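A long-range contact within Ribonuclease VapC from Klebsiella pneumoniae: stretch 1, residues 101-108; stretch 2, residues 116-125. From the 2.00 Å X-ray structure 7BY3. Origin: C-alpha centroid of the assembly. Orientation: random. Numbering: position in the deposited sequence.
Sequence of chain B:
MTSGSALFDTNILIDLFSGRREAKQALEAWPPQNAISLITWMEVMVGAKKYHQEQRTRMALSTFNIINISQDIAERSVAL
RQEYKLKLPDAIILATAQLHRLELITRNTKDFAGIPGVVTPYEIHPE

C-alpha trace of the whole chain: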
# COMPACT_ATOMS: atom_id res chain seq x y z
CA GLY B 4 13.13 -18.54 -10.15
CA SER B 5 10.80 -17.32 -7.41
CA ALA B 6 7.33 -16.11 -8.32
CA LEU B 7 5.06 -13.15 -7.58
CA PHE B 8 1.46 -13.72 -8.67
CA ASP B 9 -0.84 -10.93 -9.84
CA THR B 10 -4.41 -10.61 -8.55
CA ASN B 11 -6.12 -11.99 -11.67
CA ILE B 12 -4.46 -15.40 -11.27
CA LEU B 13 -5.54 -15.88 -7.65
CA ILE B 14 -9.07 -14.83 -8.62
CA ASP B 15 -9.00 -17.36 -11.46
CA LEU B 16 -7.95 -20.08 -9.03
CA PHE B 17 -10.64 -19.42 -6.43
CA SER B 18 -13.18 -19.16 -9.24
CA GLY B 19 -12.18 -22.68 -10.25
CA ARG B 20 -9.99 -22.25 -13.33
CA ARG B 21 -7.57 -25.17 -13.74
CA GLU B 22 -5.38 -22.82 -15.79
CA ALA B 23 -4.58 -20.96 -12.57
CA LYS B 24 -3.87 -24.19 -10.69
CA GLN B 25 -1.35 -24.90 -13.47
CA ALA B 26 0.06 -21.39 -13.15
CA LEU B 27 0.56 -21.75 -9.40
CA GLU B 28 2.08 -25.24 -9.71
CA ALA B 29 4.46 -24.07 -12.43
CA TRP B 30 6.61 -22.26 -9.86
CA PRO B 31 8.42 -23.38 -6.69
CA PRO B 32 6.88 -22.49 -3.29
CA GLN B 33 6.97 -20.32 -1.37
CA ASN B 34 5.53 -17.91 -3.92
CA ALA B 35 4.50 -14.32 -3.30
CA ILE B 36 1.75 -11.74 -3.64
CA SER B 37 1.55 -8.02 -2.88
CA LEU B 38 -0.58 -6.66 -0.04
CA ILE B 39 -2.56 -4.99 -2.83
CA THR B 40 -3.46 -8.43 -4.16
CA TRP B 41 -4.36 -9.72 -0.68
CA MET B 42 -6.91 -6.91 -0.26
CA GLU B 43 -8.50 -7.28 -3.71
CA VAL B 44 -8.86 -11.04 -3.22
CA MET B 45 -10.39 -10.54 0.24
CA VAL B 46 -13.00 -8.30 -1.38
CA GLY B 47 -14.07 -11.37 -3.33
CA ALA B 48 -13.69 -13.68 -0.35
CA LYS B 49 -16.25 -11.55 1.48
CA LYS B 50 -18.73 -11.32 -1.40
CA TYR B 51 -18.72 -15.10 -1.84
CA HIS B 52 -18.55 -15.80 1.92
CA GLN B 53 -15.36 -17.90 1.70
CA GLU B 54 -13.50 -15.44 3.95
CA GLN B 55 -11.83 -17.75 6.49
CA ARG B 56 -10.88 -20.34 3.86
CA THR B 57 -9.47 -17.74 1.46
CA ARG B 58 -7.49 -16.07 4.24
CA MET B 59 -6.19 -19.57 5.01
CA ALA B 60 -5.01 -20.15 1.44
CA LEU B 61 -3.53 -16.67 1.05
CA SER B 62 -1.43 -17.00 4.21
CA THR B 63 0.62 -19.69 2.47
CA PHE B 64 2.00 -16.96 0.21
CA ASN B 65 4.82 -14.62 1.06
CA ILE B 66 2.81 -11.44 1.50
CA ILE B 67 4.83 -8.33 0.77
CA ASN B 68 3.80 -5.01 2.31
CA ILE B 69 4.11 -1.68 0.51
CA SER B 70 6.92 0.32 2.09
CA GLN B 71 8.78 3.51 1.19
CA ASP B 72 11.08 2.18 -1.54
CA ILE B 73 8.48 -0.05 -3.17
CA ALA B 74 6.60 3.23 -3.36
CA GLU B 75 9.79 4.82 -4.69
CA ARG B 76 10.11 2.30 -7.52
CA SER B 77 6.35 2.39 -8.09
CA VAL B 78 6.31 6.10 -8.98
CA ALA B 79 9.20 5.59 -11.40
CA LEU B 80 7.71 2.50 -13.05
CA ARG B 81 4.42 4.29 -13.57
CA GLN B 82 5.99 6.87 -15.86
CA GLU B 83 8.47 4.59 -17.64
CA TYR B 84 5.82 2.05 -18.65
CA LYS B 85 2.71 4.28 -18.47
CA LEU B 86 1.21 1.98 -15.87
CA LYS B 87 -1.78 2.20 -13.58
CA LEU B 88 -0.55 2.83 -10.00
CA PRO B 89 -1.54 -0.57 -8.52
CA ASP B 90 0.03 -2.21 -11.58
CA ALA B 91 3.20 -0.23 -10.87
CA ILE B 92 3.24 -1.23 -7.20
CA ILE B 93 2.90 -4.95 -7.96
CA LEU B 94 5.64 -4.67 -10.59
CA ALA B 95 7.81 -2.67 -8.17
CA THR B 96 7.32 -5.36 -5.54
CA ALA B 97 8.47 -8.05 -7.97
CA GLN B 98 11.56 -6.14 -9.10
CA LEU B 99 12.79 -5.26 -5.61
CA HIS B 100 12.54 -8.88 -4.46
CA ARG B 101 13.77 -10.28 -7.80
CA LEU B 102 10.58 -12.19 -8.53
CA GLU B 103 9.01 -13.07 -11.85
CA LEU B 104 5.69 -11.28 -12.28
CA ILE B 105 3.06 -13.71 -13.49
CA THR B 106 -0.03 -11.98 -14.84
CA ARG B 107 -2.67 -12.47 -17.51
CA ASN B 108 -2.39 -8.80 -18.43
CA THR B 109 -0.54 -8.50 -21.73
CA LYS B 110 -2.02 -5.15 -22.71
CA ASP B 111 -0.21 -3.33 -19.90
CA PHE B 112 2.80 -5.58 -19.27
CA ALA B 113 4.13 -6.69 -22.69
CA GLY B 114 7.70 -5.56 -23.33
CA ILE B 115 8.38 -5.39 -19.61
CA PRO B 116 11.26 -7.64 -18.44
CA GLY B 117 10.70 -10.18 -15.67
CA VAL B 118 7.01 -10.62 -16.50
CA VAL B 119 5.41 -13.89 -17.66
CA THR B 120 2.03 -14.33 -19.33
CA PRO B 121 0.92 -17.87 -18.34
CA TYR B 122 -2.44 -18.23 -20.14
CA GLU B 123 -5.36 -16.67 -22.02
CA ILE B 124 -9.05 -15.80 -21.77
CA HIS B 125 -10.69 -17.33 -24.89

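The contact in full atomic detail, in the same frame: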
# COMPACT_ATOMS: atom_id res chain seq x y z
N ARG B 101 13.28 -9.43 -6.71
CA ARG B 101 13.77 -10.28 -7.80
C ARG B 101 12.84 -11.45 -8.07
O ARG B 101 13.28 -12.60 -8.14
CB ARG B 101 15.18 -10.81 -7.49
CG ARG B 101 16.09 -9.82 -6.80
CD ARG B 101 17.09 -10.57 -5.95
NE ARG B 101 16.42 -11.27 -4.86
CZ ARG B 101 16.88 -12.38 -4.28
NH1 ARG B 101 18.02 -12.92 -4.69
NH2 ARG B 101 16.20 -12.95 -3.30
N LEU B 102 11.56 -11.16 -8.22
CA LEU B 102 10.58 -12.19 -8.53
C LEU B 102 10.03 -12.02 -9.93
O LEU B 102 9.92 -10.90 -10.43
CB LEU B 102 9.43 -12.17 -7.52
CG LEU B 102 9.80 -12.01 -6.04
CD1 LEU B 102 8.55 -11.97 -5.19
CD2 LEU B 102 10.72 -13.13 -5.60
N GLU B 103 9.70 -13.13 -10.58
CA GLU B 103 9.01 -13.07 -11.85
C GLU B 103 7.57 -12.65 -11.61
O GLU B 103 6.91 -13.18 -10.72
CB GLU B 103 9.06 -14.43 -12.57
CG GLU B 103 8.52 -14.39 -13.99
CD GLU B 103 9.53 -13.84 -14.97
OE1 GLU B 103 10.74 -13.92 -14.69
OE2 GLU B 103 9.12 -13.31 -16.03
N LEU B 104 7.08 -11.69 -12.39
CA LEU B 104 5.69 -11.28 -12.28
C LEU B 104 4.84 -12.10 -13.23
O LEU B 104 5.00 -12.02 -14.45
CB LEU B 104 5.54 -9.78 -12.57
CG LEU B 104 4.11 -9.24 -12.48
CD1 LEU B 104 3.48 -9.61 -11.14
CD2 LEU B 104 4.09 -7.73 -12.68
N ILE B 105 3.93 -12.89 -12.67
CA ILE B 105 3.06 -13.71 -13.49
C ILE B 105 1.67 -13.08 -13.50
O ILE B 105 1.03 -12.95 -12.46
CB ILE B 105 2.99 -15.16 -12.99
CG1 ILE B 105 4.39 -15.70 -12.74
CG2 ILE B 105 2.31 -16.04 -14.02
CD1 ILE B 105 4.79 -15.64 -11.30
N THR B 106 1.23 -12.68 -14.68
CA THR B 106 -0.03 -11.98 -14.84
C THR B 106 -0.65 -12.32 -16.18
O THR B 106 0.05 -12.64 -17.14
CB THR B 106 0.16 -10.45 -14.74
OG1 THR B 106 -1.08 -9.79 -15.01
CG2 THR B 106 1.21 -9.97 -15.72
N ARG B 107 -1.98 -12.26 -16.25
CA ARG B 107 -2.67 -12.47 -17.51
C ARG B 107 -2.74 -11.18 -18.32
O ARG B 107 -3.26 -11.18 -19.44
CB ARG B 107 -4.09 -12.99 -17.28
CG ARG B 107 -4.28 -14.44 -17.65
CD ARG B 107 -5.75 -14.83 -17.59
NE ARG B 107 -6.21 -14.94 -16.22
CZ ARG B 107 -6.88 -13.98 -15.58
NH1 ARG B 107 -7.26 -14.16 -14.33
NH2 ARG B 107 -7.17 -12.86 -16.21
N ASN B 108 -2.21 -10.09 -17.78
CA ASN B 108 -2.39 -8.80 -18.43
C ASN B 108 -1.23 -8.53 -19.38
O ASN B 108 -0.14 -8.14 -18.97
CB ASN B 108 -2.50 -7.71 -17.35
CG ASN B 108 -2.83 -6.35 -17.92
OD1 ASN B 108 -3.11 -6.20 -19.11
ND2 ASN B 108 -2.80 -5.33 -17.06
N PRO B 116 10.42 -6.51 -18.88
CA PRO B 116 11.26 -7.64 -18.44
C PRO B 116 10.80 -8.22 -17.11
O PRO B 116 10.26 -7.50 -16.27
CB PRO B 116 12.65 -7.01 -18.32
CG PRO B 116 12.40 -5.55 -18.13
CD PRO B 116 11.19 -5.26 -18.96
N GLY B 117 11.02 -9.52 -16.92
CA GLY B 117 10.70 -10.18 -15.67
C GLY B 117 9.21 -10.42 -15.48
O GLY B 117 8.77 -10.66 -14.36
N VAL B 118 8.45 -10.37 -16.56
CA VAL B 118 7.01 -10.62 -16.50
C VAL B 118 6.63 -11.80 -17.41
O VAL B 118 7.05 -11.86 -18.56
CB VAL B 118 6.20 -9.38 -16.92
CG1 VAL B 118 4.71 -9.64 -16.77
CG2 VAL B 118 6.62 -8.17 -16.10
N VAL B 119 5.82 -12.72 -16.89
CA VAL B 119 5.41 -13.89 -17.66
C VAL B 119 3.90 -13.94 -17.86
O VAL B 119 3.14 -13.81 -16.91
CB VAL B 119 5.87 -15.20 -16.95
CG1 VAL B 119 5.02 -16.38 -17.38
CG2 VAL B 119 7.32 -15.48 -17.25
N THR B 120 3.46 -14.11 -19.11
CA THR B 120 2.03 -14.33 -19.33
C THR B 120 1.77 -15.84 -19.45
O THR B 120 2.13 -16.49 -20.43
CB THR B 120 1.53 -13.55 -20.58
OG1 THR B 120 0.13 -13.80 -20.77
CG2 THR B 120 2.31 -13.91 -21.84
N PRO B 121 1.17 -16.42 -18.39
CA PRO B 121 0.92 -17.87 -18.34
C PRO B 121 -0.17 -18.38 -19.29
O PRO B 121 0.06 -19.38 -19.96
CB PRO B 121 0.49 -18.08 -16.88
CG PRO B 121 -0.10 -16.79 -16.47
CD PRO B 121 0.67 -15.73 -17.20
N TYR B 122 -1.31 -17.70 -19.38
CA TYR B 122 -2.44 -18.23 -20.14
C TYR B 122 -3.40 -17.14 -20.64
O TYR B 122 -3.14 -15.95 -20.47
CB TYR B 122 -3.20 -19.27 -19.30
CG TYR B 122 -3.66 -18.81 -17.93
CD1 TYR B 122 -4.97 -18.39 -17.72
CD2 TYR B 122 -2.80 -18.82 -16.84
CE1 TYR B 122 -5.39 -17.98 -16.47
CE2 TYR B 122 -3.22 -18.41 -15.59
CZ TYR B 122 -4.51 -17.99 -15.41
OH TYR B 122 -4.93 -17.58 -14.17
N GLU B 123 -4.50 -17.57 -21.25
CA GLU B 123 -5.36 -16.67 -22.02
C GLU B 123 -6.84 -16.81 -21.67
O GLU B 123 -7.30 -17.89 -21.29
CB GLU B 123 -5.15 -16.94 -23.52
CG GLU B 123 -5.95 -16.05 -24.47
CD GLU B 123 -5.52 -14.60 -24.41
OE1 GLU B 123 -4.32 -14.34 -24.16
OE2 GLU B 123 -6.38 -13.72 -24.62
N ILE B 124 -7.59 -15.72 -21.79
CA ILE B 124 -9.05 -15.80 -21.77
C ILE B 124 -9.55 -15.86 -23.22
O ILE B 124 -9.35 -14.93 -24.00
CB ILE B 124 -9.69 -14.61 -20.97
CG1 ILE B 124 -9.38 -13.24 -21.57
CG2 ILE B 124 -9.23 -14.64 -19.52
CD1 ILE B 124 -10.58 -12.58 -22.24
N HIS B 125 -10.14 -17.00 -23.56
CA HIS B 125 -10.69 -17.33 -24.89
C HIS B 125 -10.06 -16.59 -26.06
O HIS B 125 -10.49 -15.50 -26.43
CB HIS B 125 -12.19 -17.09 -24.88
O HOH W 1 9.68 -8.86 -12.69

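The two stretches run side by side in the same direction as a short parallel pair of strands, and together they bury 598 Å² of surface. Arg107 accounts for the largest share, with 107 Å² covered by the other stretch, followed by Glu103 and Val119 with 61 Å² each.

Val119 sits where the backbone pairing is densest. Its N donates a hydrogen bond to Leu104 O (2.7 Å), and its O accepts one from Thr106 N (3.1 Å), so this one residue reaches the partner strand at positions 104 and 106 and straddles Ile105, the usual pattern of a parallel bridge. The ladder begins one step earlier, where Leu104 N donates to Gly117 O at 2.8 Å and an almost straight angle of 173°. Close CA-H...O contacts fill the spaces between these bonds, among them Val118 CA to Leu104 O (3.2 Å) and Ile105 CA to Val119 O (3.4 Å). Side chains alternate across the sheet: Leu104 and Val118 share one face, with Leu104 CB 4.0 Å from Val118 CG2, while Ile105 and Val119 share the other. There Ile105 CG2 lies 4.3 Å from Val119 CG1 but only 3.5 Å from Pro121 CG, so the proline ring extends the apolar patch beyond the strand.

At the start of the ladder, the CA-to-CB bond of Glu103 points sideways, yet its carboxylate bends back over the second stretch. Glu103 OE2 lies 3.1 Å from both Val118 N and Val119 CG2. The approach to Val118 N is close, but its angle is too poor for a hydrogen bond, and OE2 also lies 3.2 Å from Gly117 O, another acceptor. The carboxylate is therefore packed tightly here without a hydrogen bond across the contact. Gly117 itself adopts a positive phi of 75°, a conformation that favours glycine. Its O, already bound to Leu104 N, also accepts from a water (2.6 Å) that donates to Leu102 O (3.1 Å), bridging the two backbones at this end.

Beyond the paired strands, Arg107 makes the contact mainly through its long side chain, which starts sideways and ends nearer the second stretch. Its CG stands over one face of the Tyr122 ring, 4.1 Å from the centroid and 19° off the normal, a CH-pi contact. Farther out, Arg107 NE comes within 3.2 Å of Tyr122 CE1, which lies at the guanidinium edge, and Arg107 CD reaches 4.0 Å from Ile124 CG2. Arg107 NE and NH1 form their hydrogen bonds elsewhere in the structure.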